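Local coordinates for protein methyltransferase (Bacteroides thetaiotaomicron, PDB 3FQ6) that probably forms part of an S-adenosylmethionine-dependent methyltransferase of the tetrapyrrole (corrin/porphyrin) methylase family, at residues V7-A12 with E105-L110; T34-L39 with L59-E64; A72-E77 with A91-H96. All coordinates share one frame; numbering follows the deposited sequence.

Interaction 1 of 3, residues V7-A12 with E105-L110; sequences VPALVA and EIVIVL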
# COMPACT_ATOMS: atom_id res chain seq x y z
N VAL A 7 -2.39 -1.12 -12.13
CA VAL A 7 -2.91 -0.04 -12.94
C VAL A 7 -4.38 0.24 -12.56
O VAL A 7 -4.69 1.40 -12.23
CB VAL A 7 -2.74 -0.30 -14.48
CG1 VAL A 7 -3.34 0.85 -15.29
CG2 VAL A 7 -1.25 -0.50 -14.85
N PRO A 8 -5.28 -0.79 -12.59
CA PRO A 8 -6.65 -0.50 -12.11
C PRO A 8 -6.66 0.16 -10.71
O PRO A 8 -7.37 1.15 -10.50
CB PRO A 8 -7.32 -1.87 -12.08
CG PRO A 8 -6.61 -2.64 -13.22
CD PRO A 8 -5.20 -2.13 -13.25
N ALA A 9 -5.84 -0.35 -9.79
CA ALA A 9 -5.72 0.24 -8.44
C ALA A 9 -5.14 1.66 -8.45
O ALA A 9 -5.55 2.51 -7.65
CB ALA A 9 -4.91 -0.67 -7.50
N LEU A 10 -4.19 1.92 -9.34
CA LEU A 10 -3.59 3.25 -9.43
C LEU A 10 -4.65 4.28 -9.79
O LEU A 10 -4.82 5.26 -9.07
CB LEU A 10 -2.46 3.30 -10.45
CG LEU A 10 -1.25 4.16 -10.08
CD1 LEU A 10 -0.71 4.75 -11.33
CD2 LEU A 10 -1.50 5.27 -9.06
N VAL A 11 -5.38 4.02 -10.86
CA VAL A 11 -6.47 4.87 -11.33
C VAL A 11 -7.53 5.05 -10.26
O VAL A 11 -8.01 6.18 -10.05
CB VAL A 11 -7.16 4.25 -12.56
CG1 VAL A 11 -8.23 5.18 -13.10
CG2 VAL A 11 -6.12 3.88 -13.63
N ALA A 12 -7.91 3.95 -9.60
CA ALA A 12 -9.02 3.93 -8.65
C ALA A 12 -8.70 4.67 -7.34
O ALA A 12 -9.61 5.14 -6.64
CB ALA A 12 -9.43 2.51 -8.36
N GLU A 105 -5.12 -11.32 -2.92
CA GLU A 105 -3.94 -10.66 -3.49
C GLU A 105 -4.07 -9.15 -3.32
O GLU A 105 -5.11 -8.59 -3.65
CB GLU A 105 -3.77 -11.00 -4.97
CG GLU A 105 -3.67 -12.49 -5.25
CD GLU A 105 -3.11 -12.80 -6.64
OE1 GLU A 105 -3.17 -13.99 -7.07
OE2 GLU A 105 -2.60 -11.86 -7.30
N ILE A 106 -3.02 -8.52 -2.81
CA ILE A 106 -3.08 -7.15 -2.35
C ILE A 106 -2.24 -6.20 -3.20
O ILE A 106 -1.10 -6.51 -3.57
CB ILE A 106 -2.55 -7.04 -0.92
CG1 ILE A 106 -2.96 -8.26 -0.08
CG2 ILE A 106 -2.95 -5.68 -0.32
CD1 ILE A 106 -4.09 -8.06 0.86
N VAL A 107 -2.81 -5.04 -3.50
CA VAL A 107 -2.03 -3.92 -4.00
C VAL A 107 -2.28 -2.69 -3.09
O VAL A 107 -3.42 -2.35 -2.79
CB VAL A 107 -2.37 -3.62 -5.50
CG1 VAL A 107 -1.72 -2.28 -6.01
CG2 VAL A 107 -2.02 -4.84 -6.40
N ILE A 108 -1.20 -2.08 -2.63
CA ILE A 108 -1.26 -0.84 -1.87
C ILE A 108 -0.77 0.32 -2.78
O ILE A 108 0.26 0.21 -3.45
CB ILE A 108 -0.40 -0.90 -0.57
CG1 ILE A 108 -0.63 -2.21 0.21
CG2 ILE A 108 -0.62 0.32 0.36
CD1 ILE A 108 0.60 -2.59 1.11
N VAL A 109 -1.55 1.40 -2.83
CA VAL A 109 -1.20 2.60 -3.54
C VAL A 109 -1.05 3.66 -2.45
O VAL A 109 -1.99 3.92 -1.70
CB VAL A 109 -2.27 3.00 -4.62
CG1 VAL A 109 -1.88 4.28 -5.30
CG2 VAL A 109 -2.43 1.90 -5.69
N LEU A 110 0.15 4.23 -2.35
CA LEU A 110 0.50 5.13 -1.25
C LEU A 110 0.81 6.56 -1.74
O LEU A 110 1.68 6.75 -2.59
CB LEU A 110 1.68 4.51 -0.47
CG LEU A 110 2.28 5.33 0.70
CD1 LEU A 110 1.36 5.40 1.90
CD2 LEU A 110 3.64 4.74 1.09
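Val-107, whose CG1 meets the methyl of Ala-9 on the helix, is held in the sheet by its carbonyl: Val-107 O probably accepts a hydrogen bond from Ser-75 N. Two residues on, Val-109 O is paired in the same way with Thr-73 N. The strand therefore meets the helix with its backbone paired in the sheet and two valines on that face, and no hydrogen bond links the two segments directly.

Ala-9 points its CB at the strand and sits over the gap between the two valines, 3.9 Å from Val-107 CG1 and 4.0 Å from Val-109 CG2. The same CG2 of Val-109 lies 3.7 Å from Ala-9 O, so it packs on helix backbone as well as on the methyl. Val-109 divides its branches between two helix residues. Val-109 CG1, anti to the backbone N (chi1 178°), goes to Leu-10 CD2 at 3.9 Å, the two side chains crossing at about a right angle.

This is helix-on-sheet packing in an alpha/beta domain built on a mixed sheet. Helix 6-12 covers one face, and Ile-106 and Ile-108 of the same strand turn to the other, where helix 55-66 lies. The short helix and strand segments run in broadly the same direction, 37° apart, with axes 8.6 Å apart at closest approach. Ala-9, with only a methyl to place, fits that spacing. Just beyond, Leu-10 O accepts from Ser-13 OG and Ala-12 O from Arg-87 NH1, while Tyr-49 and Thr-45 of strand 45-50 touch Val-107 and Val-109.

Interaction 2 of 3, residues T34-L39 with L59-E64; sequences TRLKAL and LTQFAE. With SO4 (sulfate ion), chain C.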
# COMPACT_ATOMS: atom_id res chain seq x y z
N THR A 34 16.36 0.21 4.47
CA THR A 34 16.98 0.99 3.43
C THR A 34 15.94 1.49 2.42
O THR A 34 15.93 2.68 2.06
CB THR A 34 18.03 0.15 2.71
OG1 THR A 34 19.15 -0.01 3.58
CG2 THR A 34 18.50 0.80 1.42
N ARG A 35 15.07 0.58 1.96
CA ARG A 35 14.02 0.94 1.00
C ARG A 35 13.06 1.92 1.70
O ARG A 35 12.72 2.98 1.15
CB ARG A 35 13.26 -0.29 0.45
CG ARG A 35 14.09 -1.34 -0.35
CD ARG A 35 14.59 -0.89 -1.70
NE ARG A 35 13.57 -0.11 -2.39
CZ ARG A 35 13.73 1.14 -2.82
NH1 ARG A 35 14.90 1.76 -2.68
NH2 ARG A 35 12.72 1.78 -3.42
N LEU A 36 12.68 1.58 2.92
CA LEU A 36 11.76 2.43 3.65
C LEU A 36 12.32 3.82 3.87
O LEU A 36 11.57 4.79 3.74
CB LEU A 36 11.36 1.82 4.99
CG LEU A 36 10.50 0.56 4.94
CD1 LEU A 36 10.73 -0.18 6.20
CD2 LEU A 36 9.04 0.89 4.76
N LYS A 37 13.61 3.94 4.18
CA LYS A 37 14.19 5.25 4.41
C LYS A 37 14.18 6.11 3.15
O LYS A 37 13.79 7.28 3.19
CB LYS A 37 15.60 5.16 5.02
CG LYS A 37 15.60 4.69 6.47
CD LYS A 37 16.77 5.28 7.28
CE LYS A 37 16.66 4.85 8.74
NZ LYS A 37 17.61 5.49 9.73
N ALA A 38 14.57 5.51 2.03
CA ALA A 38 14.53 6.16 0.72
C ALA A 38 13.11 6.54 0.32
O ALA A 38 12.88 7.63 -0.25
CB ALA A 38 15.16 5.25 -0.33
N LEU A 39 12.15 5.65 0.61
CA LEU A 39 10.75 5.87 0.23
C LEU A 39 10.06 6.92 1.09
O LEU A 39 9.08 7.51 0.66
CB LEU A 39 9.94 4.57 0.23
CG LEU A 39 10.29 3.46 -0.75
CD1 LEU A 39 9.61 2.21 -0.29
CD2 LEU A 39 9.93 3.76 -2.19
N LEU A 59 1.31 -2.05 6.88
CA LEU A 59 0.59 -0.80 7.07
C LEU A 59 1.00 -0.09 8.36
O LEU A 59 1.03 1.14 8.41
CB LEU A 59 -0.91 -1.03 7.09
CG LEU A 59 -1.53 -1.65 5.85
CD1 LEU A 59 -3.03 -1.88 6.07
CD2 LEU A 59 -1.24 -0.72 4.65
N THR A 60 1.35 -0.87 9.38
CA THR A 60 1.80 -0.31 10.67
C THR A 60 3.18 0.32 10.51
O THR A 60 3.41 1.47 10.85
CB THR A 60 1.80 -1.41 11.73
OG1 THR A 60 0.49 -1.99 11.77
CG2 THR A 60 2.18 -0.88 13.10
N GLN A 61 4.11 -0.44 9.95
CA GLN A 61 5.40 0.10 9.61
C GLN A 61 5.35 1.33 8.69
O GLN A 61 6.16 2.24 8.87
CB GLN A 61 6.21 -0.97 8.94
CG GLN A 61 7.64 -0.79 9.12
CD GLN A 61 8.37 -2.05 8.81
OE1 GLN A 61 7.86 -2.92 8.11
NE2 GLN A 61 9.59 -2.15 9.32
N PHE A 62 4.42 1.34 7.72
CA PHE A 62 4.19 2.52 6.87
C PHE A 62 3.74 3.73 7.68
O PHE A 62 4.16 4.85 7.38
CB PHE A 62 3.15 2.25 5.74
CG PHE A 62 3.68 1.43 4.56
CD1 PHE A 62 4.99 0.90 4.54
CD2 PHE A 62 2.84 1.13 3.50
CE1 PHE A 62 5.46 0.12 3.47
CE2 PHE A 62 3.29 0.37 2.42
CZ PHE A 62 4.60 -0.14 2.40
N ALA A 63 2.90 3.55 8.69
CA ALA A 63 2.54 4.69 9.50
C ALA A 63 3.80 5.21 10.23
O ALA A 63 4.00 6.41 10.34
CB ALA A 63 1.42 4.38 10.46
N GLU A 64 4.67 4.29 10.65
CA GLU A 64 5.91 4.64 11.35
C GLU A 64 6.73 5.56 10.44
O GLU A 64 7.12 6.66 10.81
CB GLU A 64 6.68 3.34 11.56
CG GLU A 64 7.30 3.00 12.88
CD GLU A 64 7.84 1.56 12.84
OE1 GLU A 64 9.05 1.36 12.61
OE2 GLU A 64 7.04 0.61 12.99
S SO4 C . 18.64 -2.75 6.10
O1 SO4 C . 19.60 -1.90 6.79
O2 SO4 C . 19.33 -3.92 5.56
O3 SO4 C . 17.54 -3.14 6.99
O4 SO4 C . 18.13 -1.97 4.98
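Leu-36 reaches from helix 32-39 across to helix 55-66 with both of its methyls, each meeting a different residue. Leu-36 CD1 sits over the face of the Gln-61 amide, 3.9 Å from Gln-61 NE2. Leu-36 CD2 comes to the edge of the Phe-62 ring, near its plane, and is 3.9 Å from Phe-62 CE1. Leu-36 crosses both partners at about a right angle.

Gln-61 presents its amide by stretching out: CG is anti to the backbone N (chi1 -152°) and the chain stays extended beyond it. The far end is held by Arg-32, whose NE donates to Gln-61 OE1, and this bond probably helps to fix the turn of the amide, so that its face stays toward the leucine methyl. Phe-62 is placed by other aromatics. It makes an edge-to-face contact with Phe-66, and its ring also meets that of Phe-48 on strand 45-50 with the planes about 45° apart. Leu-26 and Leu-90 add to this apolar surround, and Tyr-65 touches Leu-36. The contact thus joins helix 32-39, which connects the parallel strands 20-24 and 45-50, to the next helix along the chain.

Farther out, a sulfate ion, probably from the crystallisation liquor, sits by the first turn of helix 32-39. Its O4 is gripped twice by Thr-34, by N at 2.9 Å (N-H...O angle 155°) and by OG1 at 2.6 Å. Lys-37 NZ makes a salt bridge to a different sulfate, and Arg-35 pairs with Glu-23.

The contact between the helices is apolar in character, with no hydrogen bond between the segments: methyls lie on an amide face and a ring edge, while the amide oxygen, OE1, takes its hydrogen bond from Arg-32.

Interaction 3 of 3, residues A72-E77 with A91-H96; sequences ATVSRE and AELIEH
Leu-93 supplies nearly all of the helix side of this contact, its isobutyl group set down between Ala-72 and Val-74 of the strand. Its CD2 does the closest work: Leu-93 CD2 lies 3.6 Å from Ala-72 CB and equally 3.6 Å from Ala-72 O, so the methyl rests on both the side chain and the backbone of that residue. The branch point takes the other partner, Leu-93 CG being 4.1 Å from Val-74 CG2. The side chains of Val-74 and Leu-93 lie alongside one another, running antiparallel.

On Val-74, CG1 is anti to the backbone N (chi1 176°), which leaves CG2 anti to the carbonyl carbon and facing the leucine branch point. Leu-93 itself has an unusual second torsion, chi2 11°, close to eclipsed; if modelled correctly, this conformation carries some strain.

Ala-72 CB also packs against the carbonyl oxygen of Val-109 in the adjacent strand. All three residues are buried, and no hydrogen bond passes between the segments. The polar end of the strand is served otherwise, Arg-76 forming a salt bridge with Glu-84 and donating from NE to Arg-103 O.

Helix 90-99 belongs to a beta-alpha-beta crossover between the parallel strands 83-87 and 105-110, and the strand 71-77 that it passes over lies between them, antiparallel to both. Val-86 on strand 83-87 touches both Leu-93 and His-96, one turn apart on the helix. Ile-106 on strand 105-110 and Leu-55 on helix 55-66 both touch Val-74, and Ile-94 packs against helix 55-66, which lies on the same face of the sheet.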
# COMPACT_ATOMS: atom_id res chain seq x y z
N ALA A 72 -3.70 6.31 1.59
CA ALA A 72 -3.44 5.12 0.80
C ALA A 72 -4.72 4.38 0.41
O ALA A 72 -5.82 4.66 0.94
CB ALA A 72 -2.45 4.16 1.54
N THR A 73 -4.58 3.46 -0.55
CA THR A 73 -5.64 2.49 -0.82
C THR A 73 -5.10 1.07 -0.83
O THR A 73 -3.88 0.82 -1.13
CB THR A 73 -6.38 2.76 -2.15
OG1 THR A 73 -5.56 2.32 -3.22
CG2 THR A 73 -6.69 4.23 -2.34
N VAL A 74 -5.99 0.12 -0.50
CA VAL A 74 -5.66 -1.33 -0.52
C VAL A 74 -6.66 -1.98 -1.43
O VAL A 74 -7.89 -1.80 -1.25
CB VAL A 74 -5.73 -1.99 0.91
CG1 VAL A 74 -5.49 -3.48 0.85
CG2 VAL A 74 -4.76 -1.31 1.92
N SER A 75 -6.17 -2.72 -2.41
CA SER A 75 -7.02 -3.47 -3.29
C SER A 75 -6.73 -4.92 -3.05
O SER A 75 -5.57 -5.34 -3.00
CB SER A 75 -6.69 -3.13 -4.73
OG SER A 75 -7.01 -1.77 -4.93
N ARG A 76 -7.80 -5.69 -2.85
CA ARG A 76 -7.71 -7.11 -2.56
C ARG A 76 -8.56 -7.86 -3.56
O ARG A 76 -9.78 -7.66 -3.57
CB ARG A 76 -8.28 -7.44 -1.17
CG ARG A 76 -7.48 -7.02 0.02
CD ARG A 76 -8.26 -7.38 1.31
NE ARG A 76 -8.75 -8.76 1.33
CZ ARG A 76 -9.88 -9.18 1.91
NH1 ARG A 76 -10.21 -10.47 1.87
NH2 ARG A 76 -10.70 -8.33 2.52
N GLU A 77 -7.92 -8.69 -4.40
CA GLU A 77 -8.57 -9.76 -5.19
C GLU A 77 -8.92 -10.81 -4.19
O GLU A 77 -8.02 -11.49 -3.71
CB GLU A 77 -7.60 -10.45 -6.14
CG GLU A 77 -6.84 -9.58 -7.08
CD GLU A 77 -7.40 -9.65 -8.45
OE1 GLU A 77 -7.52 -8.57 -9.08
OE2 GLU A 77 -7.74 -10.78 -8.91
N ALA A 91 -3.74 5.33 9.32
CA ALA A 91 -4.37 4.99 10.63
C ALA A 91 -5.73 4.34 10.46
O ALA A 91 -6.05 3.41 11.20
CB ALA A 91 -4.48 6.19 11.59
N GLU A 92 -6.50 4.81 9.49
CA GLU A 92 -7.82 4.20 9.22
C GLU A 92 -7.68 2.87 8.58
O GLU A 92 -8.54 2.03 8.75
CB GLU A 92 -8.70 5.04 8.33
CG GLU A 92 -9.13 6.33 8.97
CD GLU A 92 -9.64 7.32 7.94
OE1 GLU A 92 -9.03 7.45 6.85
OE2 GLU A 92 -10.66 7.98 8.21
N LEU A 93 -6.58 2.66 7.85
CA LEU A 93 -6.36 1.43 7.12
C LEU A 93 -5.95 0.36 8.09
O LEU A 93 -6.43 -0.75 8.00
CB LEU A 93 -5.31 1.60 6.02
CG LEU A 93 -5.66 1.78 4.52
CD1 LEU A 93 -7.10 2.05 4.20
CD2 LEU A 93 -4.81 2.86 3.90
N ILE A 94 -5.10 0.71 9.04
CA ILE A 94 -4.68 -0.19 10.13
C ILE A 94 -5.88 -0.57 11.02
O ILE A 94 -6.03 -1.75 11.38
CB ILE A 94 -3.58 0.48 10.97
CG1 ILE A 94 -2.28 0.64 10.15
CG2 ILE A 94 -3.38 -0.19 12.31
CD1 ILE A 94 -1.34 1.75 10.75
N GLU A 95 -6.74 0.39 11.36
CA GLU A 95 -7.97 0.02 12.07
C GLU A 95 -8.77 -0.95 11.25
O GLU A 95 -9.33 -1.90 11.78
CB GLU A 95 -8.85 1.22 12.41
CG GLU A 95 -8.60 1.79 13.79
CD GLU A 95 -8.83 0.77 14.91
OE1 GLU A 95 -9.87 0.06 14.89
OE2 GLU A 95 -7.96 0.68 15.82
N HIS A 96 -8.82 -0.73 9.95
CA HIS A 96 -9.66 -1.58 9.12
C HIS A 96 -9.16 -3.02 9.11
O HIS A 96 -9.95 -3.93 9.23
CB HIS A 96 -9.73 -1.07 7.68
CG HIS A 96 -10.61 -1.90 6.82
ND1 HIS A 96 -11.93 -1.58 6.58
CD2 HIS A 96 -10.38 -3.07 6.18
CE1 HIS A 96 -12.47 -2.52 5.84
NE2 HIS A 96 -11.55 -3.44 5.58

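In the fold
From the N terminus, helix 6-12 packs on the last strand of the sheet, 105-110, so interaction 1 closes a loop spanning most of the chain. Interactions 2 and 3 nest inside it, in series: 34-39 meets 59-64 before 72-77 meets 91-96. Strands 71-77 and 105-110 are neighbours in the sheet, which joins interactions 1 and 3 through backbone bonds. Ile-108, on the strand's other face, touches Phe-62 and so brings interaction 2 to the sheet. Ile-94 packs on Leu-59, Thr-60 and Ala-63, linking interactions 2 and 3 helix to helix. Together they tie helices on both faces to one mixed sheet.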